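Local coordinates for protein endoglucanase (Fervidobacterium pennivorans DSM 9078, PDB 6KDD) that probably hydrolyses beta-linked glucans, as a TIM-barrel enzyme of glycosyl hydrolase family 5, the cellulase A family, at residues 51-56 and 313-318; 79-84 and 127-132; 215-220 and 262-267; 236-241 and 277-282. One frame throughout, in Å; residues are numbered along the deposited sequence.

Interaction 1 (51-56 and 313-318)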
loop_
_atom_site.group_PDB
_atom_site.type_symbol
_atom_site.label_atom_id
_atom_site.label_comp_id
_atom_site.label_asym_id
_atom_site.label_seq_id
_atom_site.Cartn_x
_atom_site.Cartn_y
_atom_site.Cartn_z
ATOM N N LYS A 51 15.627 1.432 -7.448
ATOM C CA LYS A 51 15.842 2.817 -7.855
ATOM C C LYS A 51 16.413 2.833 -9.273
ATOM O O LYS A 51 15.991 3.639 -10.091
ATOM C CB LYS A 51 16.815 3.515 -6.892
ATOM C CG LYS A 51 17.161 4.973 -7.243
ATOM C CD LYS A 51 15.988 5.943 -7.125
ATOM C CE LYS A 51 16.423 7.325 -7.581
ATOM N NZ LYS A 51 15.422 8.347 -7.212
ATOM N N LYS A 52 17.366 1.936 -9.561
ATOM C CA LYS A 52 18.029 1.944 -10.862
ATOM C C LYS A 52 17.021 1.589 -11.953
ATOM O O LYS A 52 17.115 2.099 -13.057
ATOM C CB LYS A 52 19.214 0.966 -10.848
ATOM C CG LYS A 52 19.786 0.640 -12.228
ATOM C CD LYS A 52 21.233 0.119 -12.266
ATOM C CE LYS A 52 22.262 1.239 -12.257
ATOM N NZ LYS A 52 22.209 2.124 -13.456
ATOM N N ARG A 53 16.017 0.764 -11.629
ATOM C CA ARG A 53 14.978 0.391 -12.591
ATOM C C ARG A 53 14.084 1.588 -12.943
ATOM O O ARG A 53 13.429 1.564 -13.969
ATOM C CB ARG A 53 14.192 -0.837 -12.095
ATOM C CG ARG A 53 13.072 -1.333 -13.006
ATOM C CD ARG A 53 13.775 -1.806 -14.308
ATOM N NE ARG A 53 12.891 -2.326 -15.356
ATOM C CZ ARG A 53 12.160 -1.578 -16.184
ATOM N NH1 ARG A 53 12.217 -0.252 -16.131
ATOM N NH2 ARG A 53 11.392 -2.177 -17.094
ATOM N N GLY A 54 14.014 2.642 -12.117
ATOM C CA GLY A 54 13.193 3.786 -12.499
ATOM C C GLY A 54 12.060 4.126 -11.531
ATOM O O GLY A 54 11.257 5.009 -11.780
ATOM N N PHE A 55 11.972 3.425 -10.400
ATOM C CA PHE A 55 10.931 3.703 -9.424
ATOM C C PHE A 55 11.322 4.952 -8.631
ATOM O O PHE A 55 12.518 5.211 -8.417
ATOM C CB PHE A 55 10.752 2.480 -8.487
ATOM C CG PHE A 55 10.017 1.322 -9.125
ATOM C CD1 PHE A 55 8.637 1.312 -9.186
ATOM C CD2 PHE A 55 10.702 0.254 -9.691
ATOM C CE1 PHE A 55 7.958 0.263 -9.804
ATOM C CE2 PHE A 55 10.026 -0.803 -10.301
ATOM C CZ PHE A 55 8.650 -0.810 -10.339
ATOM N N ASP A 56 10.304 5.680 -8.177
ATOM C CA ASP A 56 10.415 6.814 -7.267
ATOM C C ASP A 56 10.262 6.425 -5.802
ATOM O O ASP A 56 10.751 7.134 -4.910
ATOM C CB ASP A 56 9.317 7.837 -7.560
ATOM C CG ASP A 56 9.442 8.277 -9.004
ATOM O OD1 ASP A 56 10.559 8.647 -9.355
ATOM O OD2 ASP A 56 8.429 8.188 -9.770
ATOM N N LEU A 313 6.499 -7.473 -17.983
ATOM C CA LEU A 313 5.626 -6.996 -16.917
ATOM C C LEU A 313 6.244 -5.795 -16.169
ATOM O O LEU A 313 5.524 -4.884 -15.793
ATOM C CB LEU A 313 5.304 -8.150 -15.967
ATOM C CG LEU A 313 4.241 -7.880 -14.891
ATOM C CD1 LEU A 313 2.858 -7.600 -15.458
ATOM C CD2 LEU A 313 4.195 -9.065 -13.942
ATOM N N ALA A 314 7.552 -5.817 -15.921
ATOM C CA ALA A 314 8.178 -4.706 -15.214
ATOM C C ALA A 314 7.961 -3.412 -15.984
ATOM O O ALA A 314 7.638 -2.388 -15.389
ATOM C CB ALA A 314 9.642 -4.989 -14.949
ATOM N N THR A 315 8.098 -3.459 -17.326
ATOM C CA THR A 315 7.888 -2.275 -18.158
ATOM C C THR A 315 6.450 -1.789 -18.104
ATOM O O THR A 315 6.193 -0.590 -18.120
ATOM C CB THR A 315 8.280 -2.509 -19.629
ATOM O OG1 THR A 315 9.644 -2.922 -19.607
ATOM C CG2 THR A 315 8.161 -1.236 -20.441
ATOM N N ALA A 316 5.497 -2.731 -18.044
ATOM C CA ALA A 316 4.090 -2.412 -17.831
ATOM C C ALA A 316 3.931 -1.551 -16.570
ATOM O O ALA A 316 3.108 -0.630 -16.507
ATOM C CB ALA A 316 3.288 -3.710 -17.685
ATOM N N VAL A 317 4.751 -1.832 -15.554
ATOM C CA VAL A 317 4.618 -1.090 -14.299
ATOM C C VAL A 317 5.282 0.286 -14.409
ATOM O O VAL A 317 4.699 1.289 -14.028
ATOM C CB VAL A 317 5.239 -1.917 -13.157
ATOM C CG1 VAL A 317 5.428 -1.096 -11.892
ATOM C CG2 VAL A 317 4.396 -3.160 -12.918
ATOM N N VAL A 318 6.538 0.294 -14.870
ATOM C CA VAL A 318 7.399 1.473 -14.847
ATOM C C VAL A 318 7.109 2.421 -16.025
ATOM O O VAL A 318 7.225 3.628 -15.877
ATOM C CB VAL A 318 8.890 1.082 -14.818
ATOM C CG1 VAL A 318 9.779 2.328 -14.952
ATOM C CG2 VAL A 318 9.252 0.279 -13.556
#

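Interaction 2 (79-84 and 127-132)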
loop_
_atom_site.group_PDB
_atom_site.type_symbol
_atom_site.label_atom_id
_atom_site.label_comp_id
_atom_site.label_asym_id
_atom_site.label_seq_id
_atom_site.Cartn_x
_atom_site.Cartn_y
_atom_site.Cartn_z
ATOM N N ASN A 79 14.284 -4.447 19.031
ATOM C CA ASN A 79 14.967 -5.043 17.889
ATOM C C ASN A 79 14.117 -4.984 16.609
ATOM O O ASN A 79 14.679 -4.930 15.509
ATOM C CB ASN A 79 15.296 -6.516 18.114
ATOM C CG ASN A 79 16.008 -6.737 19.433
ATOM O OD1 ASN A 79 16.912 -5.985 19.783
ATOM N ND2 ASN A 79 15.586 -7.743 20.184
ATOM N N PHE A 80 12.781 -5.099 16.746
ATOM C CA PHE A 80 11.909 -4.959 15.587
ATOM C C PHE A 80 12.016 -3.526 15.075
ATOM O O PHE A 80 12.122 -3.315 13.867
ATOM C CB PHE A 80 10.445 -5.355 15.856
ATOM C CG PHE A 80 9.658 -5.536 14.581
ATOM C CD1 PHE A 80 9.983 -6.554 13.689
ATOM C CD2 PHE A 80 8.708 -4.599 14.198
ATOM C CE1 PHE A 80 9.325 -6.672 12.468
ATOM C CE2 PHE A 80 8.050 -4.720 12.976
ATOM C CZ PHE A 80 8.365 -5.756 12.115
ATOM N N LEU A 81 11.932 -2.541 15.976
ATOM C CA LEU A 81 12.034 -1.156 15.525
ATOM C C LEU A 81 13.345 -0.921 14.786
ATOM O O LEU A 81 13.355 -0.137 13.834
ATOM C CB LEU A 81 11.920 -0.164 16.699
ATOM C CG LEU A 81 10.553 0.477 16.839
ATOM C CD1 LEU A 81 10.413 1.201 18.174
ATOM C CD2 LEU A 81 10.234 1.380 15.654
ATOM N N GLU A 82 14.450 -1.512 15.280
ATOM C CA GLU A 82 15.766 -1.325 14.654
ATOM C C GLU A 82 15.826 -1.968 13.272
ATOM O O GLU A 82 16.463 -1.447 12.354
ATOM C CB GLU A 82 16.908 -1.947 15.457
ATOM C CG GLU A 82 16.887 -1.551 16.909
ATOM C CD GLU A 82 17.465 -0.204 17.295
ATOM O OE1 GLU A 82 17.530 0.700 16.417
ATOM O OE2 GLU A 82 17.867 -0.069 18.489
ATOM N N ARG A 83 15.191 -3.128 13.133
ATOM C CA ARG A 83 15.052 -3.722 11.807
ATOM C C ARG A 83 14.270 -2.809 10.848
ATOM O O ARG A 83 14.697 -2.644 9.701
ATOM C CB ARG A 83 14.420 -5.122 11.867
ATOM C CG ARG A 83 14.145 -5.690 10.484
ATOM C CD ARG A 83 15.442 -5.974 9.766
ATOM N NE ARG A 83 15.149 -6.598 8.487
ATOM C CZ ARG A 83 15.890 -6.482 7.371
ATOM N NH1 ARG A 83 17.002 -5.760 7.361
ATOM N NH2 ARG A 83 15.458 -7.029 6.246
ATOM N N VAL A 84 13.119 -2.273 11.257
ATOM C CA VAL A 84 12.381 -1.399 10.360
ATOM C C VAL A 84 13.250 -0.157 10.085
ATOM O O VAL A 84 13.321 0.296 8.962
ATOM C CB VAL A 84 10.985 -1.031 10.914
ATOM C CG1 VAL A 84 10.296 0.061 10.118
ATOM C CG2 VAL A 84 10.086 -2.266 11.117
ATOM N N ALA A 127 5.624 7.188 15.314
ATOM C CA ALA A 127 5.677 8.605 15.000
ATOM C C ALA A 127 6.797 9.265 15.802
ATOM O O ALA A 127 7.528 10.098 15.258
ATOM C CB ALA A 127 4.325 9.252 15.242
ATOM N N LYS A 128 6.961 8.831 17.055
ATOM C CA LYS A 128 7.993 9.397 17.916
ATOM C C LYS A 128 9.370 8.964 17.428
ATOM O O LYS A 128 10.263 9.791 17.293
ATOM C CB LYS A 128 7.820 8.938 19.364
ATOM C CG LYS A 128 6.898 9.835 20.179
ATOM C CD LYS A 128 6.877 9.531 21.662
ATOM C CE LYS A 128 5.920 10.425 22.419
ATOM N NZ LYS A 128 5.251 9.675 23.507
ATOM N N PHE A 129 9.516 7.660 17.168
ATOM C CA PHE A 129 10.755 7.103 16.661
ATOM C C PHE A 129 11.232 7.787 15.377
ATOM O O PHE A 129 12.429 8.062 15.266
ATOM C CB PHE A 129 10.598 5.586 16.495
ATOM C CG PHE A 129 11.897 4.867 16.242
ATOM C CD1 PHE A 129 12.387 4.724 14.946
ATOM C CD2 PHE A 129 12.615 4.314 17.296
ATOM C CE1 PHE A 129 13.584 4.056 14.728
ATOM C CE2 PHE A 129 13.806 3.642 17.071
ATOM C CZ PHE A 129 14.279 3.501 15.785
ATOM N N PHE A 130 10.317 8.061 14.414
ATOM C CA PHE A 130 10.719 8.596 13.122
ATOM C C PHE A 130 10.505 10.117 13.012
ATOM O O PHE A 130 10.517 10.668 11.919
ATOM C CB PHE A 130 10.043 7.828 11.960
ATOM C CG PHE A 130 10.576 6.429 11.784
ATOM C CD1 PHE A 130 11.804 6.198 11.159
ATOM C CD2 PHE A 130 9.839 5.325 12.204
ATOM C CE1 PHE A 130 12.314 4.904 11.011
ATOM C CE2 PHE A 130 10.342 4.034 12.039
ATOM C CZ PHE A 130 11.575 3.819 11.444
ATOM N N LYS A 131 10.351 10.830 14.128
ATOM C CA LYS A 131 9.834 12.182 13.993
ATOM C C LYS A 131 10.830 13.061 13.242
ATOM O O LYS A 131 10.435 13.961 12.506
ATOM C CB LYS A 131 9.448 12.750 15.364
ATOM C CG LYS A 131 10.592 12.912 16.352
ATOM C CD LYS A 131 10.164 13.592 17.667
ATOM C CE LYS A 131 10.679 15.011 17.787
ATOM N NZ LYS A 131 9.706 15.998 17.264
ATOM N N ASP A 132 12.124 12.764 13.401
ATOM C CA ASP A 132 13.179 13.642 12.900
ATOM C C ASP A 132 13.588 13.247 11.480
ATOM O O ASP A 132 14.462 13.878 10.889
ATOM C CB ASP A 132 14.335 13.725 13.912
ATOM C CG ASP A 132 13.909 14.527 15.137
ATOM O OD1 ASP A 132 13.396 15.621 14.922
ATOM O OD2 ASP A 132 13.971 13.995 16.278
#

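Interaction 3 (215-220 and 262-267)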
loop_
_atom_site.group_PDB
_atom_site.type_symbol
_atom_site.label_atom_id
_atom_site.label_comp_id
_atom_site.label_asym_id
_atom_site.label_seq_id
_atom_site.Cartn_x
_atom_site.Cartn_y
_atom_site.Cartn_z
ATOM N N ALA A 215 -5.877 -17.908 -6.208
ATOM C CA ALA A 215 -5.264 -17.404 -4.974
ATOM C C ALA A 215 -5.765 -18.200 -3.766
ATOM O O ALA A 215 -6.947 -18.152 -3.438
ATOM C CB ALA A 215 -5.577 -15.936 -4.807
ATOM N N GLU A 216 -4.843 -18.870 -3.068
ATOM C CA GLU A 216 -5.180 -19.889 -2.079
ATOM C C GLU A 216 -5.822 -19.229 -0.859
ATOM O O GLU A 216 -6.691 -19.811 -0.207
ATOM C CB GLU A 216 -3.920 -20.671 -1.694
ATOM C CG GLU A 216 -3.189 -21.293 -2.888
ATOM C CD GLU A 216 -2.310 -20.399 -3.770
ATOM O OE1 GLU A 216 -1.450 -20.941 -4.499
ATOM O OE2 GLU A 216 -2.480 -19.167 -3.746
ATOM N N TRP A 217 -5.398 -17.985 -0.599
ATOM C CA TRP A 217 -5.744 -17.230 0.595
ATOM C C TRP A 217 -7.141 -16.612 0.497
ATOM O O TRP A 217 -7.555 -15.922 1.418
ATOM C CB TRP A 217 -4.651 -16.172 0.868
ATOM C CG TRP A 217 -4.478 -15.125 -0.197
ATOM C CD1 TRP A 217 -5.038 -13.881 -0.203
ATOM C CD2 TRP A 217 -3.687 -15.214 -1.407
ATOM N NE1 TRP A 217 -4.659 -13.190 -1.328
ATOM C CE2 TRP A 217 -3.829 -13.981 -2.081
ATOM C CE3 TRP A 217 -2.884 -16.203 -1.996
ATOM C CZ2 TRP A 217 -3.194 -13.723 -3.293
ATOM C CZ3 TRP A 217 -2.263 -15.957 -3.204
ATOM C CH2 TRP A 217 -2.414 -14.720 -3.841
ATOM N N VAL A 218 -7.832 -16.786 -0.638
ATOM C CA VAL A 218 -9.175 -16.254 -0.816
ATOM C C VAL A 218 -10.137 -17.445 -0.794
ATOM O O VAL A 218 -9.819 -18.484 -1.377
ATOM C CB VAL A 218 -9.304 -15.470 -2.140
ATOM C CG1 VAL A 218 -10.692 -14.867 -2.313
ATOM C CG2 VAL A 218 -8.258 -14.379 -2.267
ATOM N N ASN A 219 -11.308 -17.265 -0.156
ATOM C CA ASN A 219 -12.259 -18.348 0.082
ATOM C C ASN A 219 -13.636 -17.988 -0.462
ATOM O O ASN A 219 -14.346 -17.156 0.110
ATOM C CB ASN A 219 -12.385 -18.744 1.557
ATOM C CG ASN A 219 -11.398 -19.819 1.961
ATOM O OD1 ASN A 219 -10.870 -20.529 1.109
ATOM N ND2 ASN A 219 -11.147 -19.956 3.252
ATOM N N PRO A 220 -14.071 -18.658 -1.552
ATOM C CA PRO A 220 -13.306 -19.770 -2.122
ATOM C C PRO A 220 -12.340 -19.256 -3.188
ATOM O O PRO A 220 -12.499 -18.136 -3.670
ATOM C CB PRO A 220 -14.426 -20.635 -2.721
ATOM C CG PRO A 220 -15.487 -19.624 -3.159
ATOM C CD PRO A 220 -15.319 -18.388 -2.287
ATOM N N GLY A 262 -2.267 -5.353 -8.928
ATOM C CA GLY A 262 -1.465 -6.406 -9.535
ATOM C C GLY A 262 -2.340 -7.643 -9.746
ATOM O O GLY A 262 -3.419 -7.710 -9.171
ATOM N N ALA A 263 -1.849 -8.560 -10.586
ATOM C CA ALA A 263 -2.549 -9.767 -10.959
ATOM C C ALA A 263 -1.636 -10.911 -10.588
ATOM O O ALA A 263 -0.445 -10.857 -10.853
ATOM C CB ALA A 263 -2.841 -9.788 -12.444
ATOM N N TYR A 264 -2.208 -11.908 -9.930
ATOM C CA TYR A 264 -1.449 -13.038 -9.454
ATOM C C TYR A 264 -0.837 -13.824 -10.614
ATOM O O TYR A 264 -1.454 -13.928 -11.667
ATOM C CB TYR A 264 -2.438 -13.912 -8.686
ATOM C CG TYR A 264 -1.835 -15.008 -7.861
ATOM C CD1 TYR A 264 -0.629 -14.834 -7.198
ATOM C CD2 TYR A 264 -2.495 -16.221 -7.724
ATOM C CE1 TYR A 264 -0.097 -15.829 -6.386
ATOM C CE2 TYR A 264 -1.972 -17.225 -6.919
ATOM C CZ TYR A 264 -0.772 -17.034 -6.253
ATOM O OH TYR A 264 -0.256 -18.040 -5.481
ATOM N N SER A 265 0.316 -14.464 -10.366
ATOM C CA SER A 265 1.088 -15.124 -11.408
ATOM C C SER A 265 0.431 -16.412 -11.901
ATOM O O SER A 265 0.943 -17.014 -12.831
ATOM C CB SER A 265 2.537 -15.368 -10.995
ATOM O OG SER A 265 2.654 -16.159 -9.815
ATOM N N LYS A 266 -0.670 -16.843 -11.274
ATOM C CA LYS A 266 -1.428 -17.943 -11.857
ATOM C C LYS A 266 -2.235 -17.482 -13.065
ATOM O O LYS A 266 -2.681 -18.325 -13.856
ATOM C CB LYS A 266 -2.291 -18.620 -10.793
ATOM C CG LYS A 266 -1.463 -19.495 -9.878
ATOM C CD LYS A 266 -2.306 -20.181 -8.845
ATOM C CE LYS A 266 -1.503 -21.189 -8.054
ATOM N NZ LYS A 266 -2.401 -21.866 -7.093
ATOM N N ALA A 267 -2.461 -16.160 -13.185
ATOM C CA ALA A 267 -2.948 -15.592 -14.436
ATOM C C ALA A 267 -1.901 -15.763 -15.542
ATOM O O ALA A 267 -0.707 -15.735 -15.286
ATOM C CB ALA A 267 -3.407 -14.156 -14.242
#

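Interaction 4 (236-241 and 277-282)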
loop_
_atom_site.group_PDB
_atom_site.type_symbol
_atom_site.label_atom_id
_atom_site.label_comp_id
_atom_site.label_asym_id
_atom_site.label_seq_id
_atom_site.Cartn_x
_atom_site.Cartn_y
_atom_site.Cartn_z
ATOM N N ASN A 236 -12.507 0.397 -20.742
ATOM C CA ASN A 236 -13.519 1.357 -20.319
ATOM C C ASN A 236 -13.961 1.141 -18.871
ATOM O O ASN A 236 -14.221 2.121 -18.161
ATOM C CB ASN A 236 -14.731 1.452 -21.262
ATOM C CG ASN A 236 -14.456 2.352 -22.451
ATOM O OD1 ASN A 236 -13.787 3.374 -22.309
ATOM N ND2 ASN A 236 -14.943 1.980 -23.625
ATOM N N GLN A 237 -14.031 -0.122 -18.447
ATOM C CA GLN A 237 -14.367 -0.489 -17.073
ATOM C C GLN A 237 -13.373 0.137 -16.086
ATOM O O GLN A 237 -13.786 0.755 -15.112
ATOM C CB GLN A 237 -14.225 -1.999 -16.872
ATOM C CG GLN A 237 -15.224 -2.838 -17.648
ATOM C CD GLN A 237 -16.532 -2.869 -16.902
ATOM O OE1 GLN A 237 -16.637 -3.428 -15.813
ATOM N NE2 GLN A 237 -17.529 -2.220 -17.471
ATOM N N ILE A 238 -12.061 -0.012 -16.359
ATOM C CA ILE A 238 -11.035 0.558 -15.484
ATOM C C ILE A 238 -11.232 2.074 -15.405
ATOM O O ILE A 238 -11.272 2.637 -14.309
ATOM C CB ILE A 238 -9.603 0.159 -15.916
ATOM C CG1 ILE A 238 -9.445 -1.369 -15.959
ATOM C CG2 ILE A 238 -8.565 0.841 -15.014
ATOM C CD1 ILE A 238 -8.134 -1.856 -16.533
ATOM N N ARG A 239 -11.431 2.716 -16.569
ATOM C CA ARG A 239 -11.649 4.158 -16.609
ATOM C C ARG A 239 -12.855 4.607 -15.781
ATOM O O ARG A 239 -12.794 5.652 -15.129
ATOM C CB ARG A 239 -11.764 4.705 -18.032
ATOM C CG ARG A 239 -11.887 6.224 -18.053
ATOM C CD ARG A 239 -12.114 6.755 -19.439
ATOM N NE ARG A 239 -11.504 5.826 -20.378
ATOM C CZ ARG A 239 -10.258 5.920 -20.824
ATOM N NH1 ARG A 239 -9.501 6.929 -20.433
ATOM N NH2 ARG A 239 -9.799 5.021 -21.677
ATOM N N SER A 240 -13.965 3.862 -15.819
ATOM C CA SER A 240 -15.112 4.217 -14.986
ATOM C C SER A 240 -14.734 4.174 -13.511
ATOM O O SER A 240 -15.125 5.049 -12.745
ATOM C CB SER A 240 -16.319 3.324 -15.196
ATOM O OG SER A 240 -16.590 3.182 -16.570
ATOM N N HIS A 241 -14.053 3.102 -13.091
ATOM C CA HIS A 241 -13.702 3.029 -11.683
ATOM C C HIS A 241 -12.786 4.202 -11.314
ATOM O O HIS A 241 -12.916 4.799 -10.246
ATOM C CB HIS A 241 -13.077 1.660 -11.378
ATOM C CG HIS A 241 -13.951 0.524 -11.779
ATOM N ND1 HIS A 241 -13.455 -0.732 -12.068
ATOM C CD2 HIS A 241 -15.287 0.455 -11.974
ATOM C CE1 HIS A 241 -14.454 -1.537 -12.380
ATOM N NE2 HIS A 241 -15.582 -0.830 -12.331
ATOM N N GLU A 277 -0.412 -2.770 -17.461
ATOM C CA GLU A 277 -0.150 -1.578 -18.258
ATOM C C GLU A 277 -1.367 -0.653 -18.299
ATOM O O GLU A 277 -1.273 0.571 -18.117
ATOM C CB GLU A 277 0.326 -2.000 -19.655
ATOM C CG GLU A 277 0.734 -0.819 -20.517
ATOM C CD GLU A 277 1.128 -1.113 -21.963
ATOM O OE1 GLU A 277 1.360 -2.296 -22.324
ATOM O OE2 GLU A 277 1.217 -0.144 -22.730
ATOM N N SER A 278 -2.553 -1.249 -18.496
ATOM C CA SER A 278 -3.779 -0.471 -18.577
ATOM C C SER A 278 -4.105 0.233 -17.271
ATOM O O SER A 278 -4.474 1.409 -17.300
ATOM C CB SER A 278 -4.940 -1.337 -18.979
ATOM O OG SER A 278 -4.718 -1.783 -20.299
ATOM N N VAL A 279 -4.041 -0.510 -16.146
ATOM C CA VAL A 279 -4.274 0.076 -14.838
ATOM C C VAL A 279 -3.269 1.203 -14.570
ATOM O O VAL A 279 -3.641 2.289 -14.092
ATOM C CB VAL A 279 -4.260 -0.996 -13.731
ATOM C CG1 VAL A 279 -4.165 -0.345 -12.368
ATOM C CG2 VAL A 279 -5.547 -1.832 -13.792
ATOM N N ARG A 280 -1.996 0.927 -14.855
ATOM C CA ARG A 280 -0.950 1.908 -14.600
ATOM C C ARG A 280 -1.164 3.176 -15.437
ATOM O O ARG A 280 -1.082 4.290 -14.917
ATOM C CB ARG A 280 0.426 1.277 -14.829
ATOM C CG ARG A 280 1.578 2.184 -14.402
ATOM C CD ARG A 280 2.007 3.046 -15.578
ATOM N NE ARG A 280 2.644 2.138 -16.495
ATOM C CZ ARG A 280 2.945 2.412 -17.754
ATOM N NH1 ARG A 280 2.673 3.597 -18.277
ATOM N NH2 ARG A 280 3.537 1.490 -18.489
ATOM N N LYS A 281 -1.424 3.017 -16.740
ATOM C CA LYS A 281 -1.701 4.175 -17.591
ATOM C C LYS A 281 -2.953 4.916 -17.130
ATOM O O LYS A 281 -3.025 6.132 -17.237
ATOM C CB LYS A 281 -1.873 3.793 -19.058
ATOM C CG LYS A 281 -0.601 3.301 -19.732
ATOM C CD LYS A 281 -0.880 2.754 -21.110
ATOM C CE LYS A 281 -0.116 3.500 -22.186
ATOM N NZ LYS A 281 1.290 3.036 -22.289
ATOM N N MET A 282 -3.931 4.205 -16.567
ATOM C CA MET A 282 -5.120 4.891 -16.077
ATOM C C MET A 282 -4.793 5.722 -14.843
ATOM O O MET A 282 -5.322 6.823 -14.676
ATOM C CB MET A 282 -6.276 3.936 -15.763
ATOM C CG MET A 282 -7.660 4.575 -15.942
ATOM S SD MET A 282 -7.973 4.972 -17.705
ATOM C CE MET A 282 -8.416 3.363 -18.360
#

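Interaction 1 (51-56 and 313-318)
Val318 meets two flat groups of 51-56 with its CG2 methyl, which lies over a face of the Phe55 ring and over a face of the Arg53 guanidinium. On the ring this is a CH-pi contact, with Val318 CG2 3.8 Å from the Phe55 centroid and 29° off the ring normal. The edge of the same ring is met by Val317, whose CG1 comes within 3.6 Å of Phe55 CE1, so two branched residues one after the other cover one face and part of its edge. With CG anti to the backbone N (chi1 180°), the Arg53 chain sets out toward helix 313-318. Its NH1 rests 3.7 Å from Val318 CG1, while NH2 brings Thr315 OG1 to 3.2 Å, in the guanidinium plane. Glu311 holds both polar ends, forming a salt bridge with Arg53 and a hydrogen bond with Thr315. Gly54 ends helix 45-53 in a Schellman motif; its positive phi suits glycine, and a CB there would also stand only 3.2 Å from Val318 CG1. Helix 45-53 follows the first barrel strand and helix 313-318 comes after the last, so their meeting is the seam typical of a closed TIM barrel.

Interaction 2 (79-84 and 127-132)
Leu81 lays its CD2 methyl over one face of the Phe129 ring, 4.0 Å from the centroid and 15° off the normal, a nearly perpendicular CH-pi contact. The two side chains slide past each other in opposite directions, and this lets the second methyl, Leu81 CD1, also reach the ring, 3.9 Å from Phe129 CD2. Leu81 chi1, -101°, is off a staggered position, which may be a small cost of this fit. Phe129 in turn presents its edge to its neighbour: Phe129 CD1 stands 3.5 Å above the plane of the Phe130 ring, over its centre. Val84 completes the buried part more loosely, crossing Phe130 at about a right angle with CG1 4.2 Å from Phe130 CZ. Inward of this, Phe130 packs on Leu137 and Phe139 of strand 137-140 and Leu81 on Trp64 and Ile76, places where bulky apolar residues belong.

The outer side is sparse. Exposed Glu82 approaches only with the end of its chain, OE1 lying 4.3 Å from Phe129 CZ near the ring plane, and a nickel ion sits about 7 Å from its side chain. An alanine in place of Phe129 would probably leave the methyls of Leu81 without the face they cover and Phe130 without the edge above its ring. No hydrogen bond joins the segments; helices 78-93 and 112-129, neighbours on the outside of the barrel, are held here by dispersion and CH-pi contacts, with a carboxylate oxygen at the ring edge, where the electropositive ring hydrogens would tolerate it.

Interaction 3 (215-220 and 262-267)
Two loops at the C-terminal ends of barrel strands 198-204 and 256-261 meet here, with Tyr264 set against Glu216 and Trp217 of the other loop. Each segment folds into a type I turn, from Ala215 to Val218 and from Tyr264 to Ala267. Trp217 and Tyr264 reach toward each other tip to tip in a T-shaped stack: the indole edge points at the phenol face, the planes stand at 83°, and Trp217 CH2 lies 3.6 Å above the Tyr264 ring, over its centre. Glu216 binds Lys266 in a salt bridge, OE1 to NZ 2.9 Å, the ammonium arriving from above the carboxylate plane at the end of an extended chain. Gly214 O is a further acceptor for Lys266 NZ. Tyr264 OH adds a weak hydrogen bond of 3.3 Å to Glu216 OE1 and lies 3.0 Å from Glu216 OE2. An alanine at Tyr264 would probably leave the Trp217 edge without its aromatic face and Glu216 with its salt bridge to Lys266 but no phenol beside it. A buffer molecule hydrogen-bonded to Trp217 NE1 and a glycerol nearby may mark a pocket at this end of the barrel, where TIM-barrel glycosidases carry their active-site cleft.

Interaction 4 (236-241 and 277-282)
Segments 236-241 and 277-282 run the same way at 35° to each other, their axes 10.0 Å apart at closest approach, the nearest CA pairs being Ile238 with Val279 and Arg239 with Met282 (6.6 Å for the latter, CA to CA). Ile238 fills the space between the helices with both branches. Its longer arm crosses Val279 at about a right angle, CD1 lying 3.8 Å from Val279 CG2, and the same methyl also touches CB of Ser278, 4.1 Å away. Its shorter branch, CG2, rests 3.9 Å from Met282 CB. Ser278 is small enough to give room here, and its hydroxyl is returned to its own helix by a hydrogen bond to Lys274 O.

Met282 uses the flexibility of its chain. CG is anti to the backbone N (chi1 -151°), and bends at chi2 and chi3 lay the thioether across Arg239 at about a right angle. Met282 CE reaches 3.6 Å from Arg239 CB, while SD stands 3.7 Å above one face of the guanidinium, toward its rim. Glu285 pairs with the Arg239 charge in a salt bridge through NH1, and the polarisable sulfur takes a face of the same group. Ile235 and Phe242 pack on Met282 from helix 232-252, and Tyr204 of the barrel wall lies against Ile238 and Val279.

No hydrogen bond crosses between the segments. The two helices therefore cohere through dispersion among branched and flexible apolar chains, and the arginine bordering them can keep its charge paired while offering a flat surface to sulfur.

Overall arrangement
From the N terminus, interaction 1 opens first, at 51-56, and its loop closes last, when 313-318 returns to the first barrel helix; the other three nest inside it. Interaction 2 closes the next, short loop, tying helix 78-93 to helix 112-129. It is complete before interactions 3 and 4 begin, and these lie on the other side of the chain's centre. The segments of interactions 3 and 4 alternate: the former links loops at one end of the barrel, the latter the helices 232-252 and 269-285 that follow those loops. Interaction 4 touches interaction 1 directly, through a probable hydrogen bond from Arg280 NE to Ala316 O.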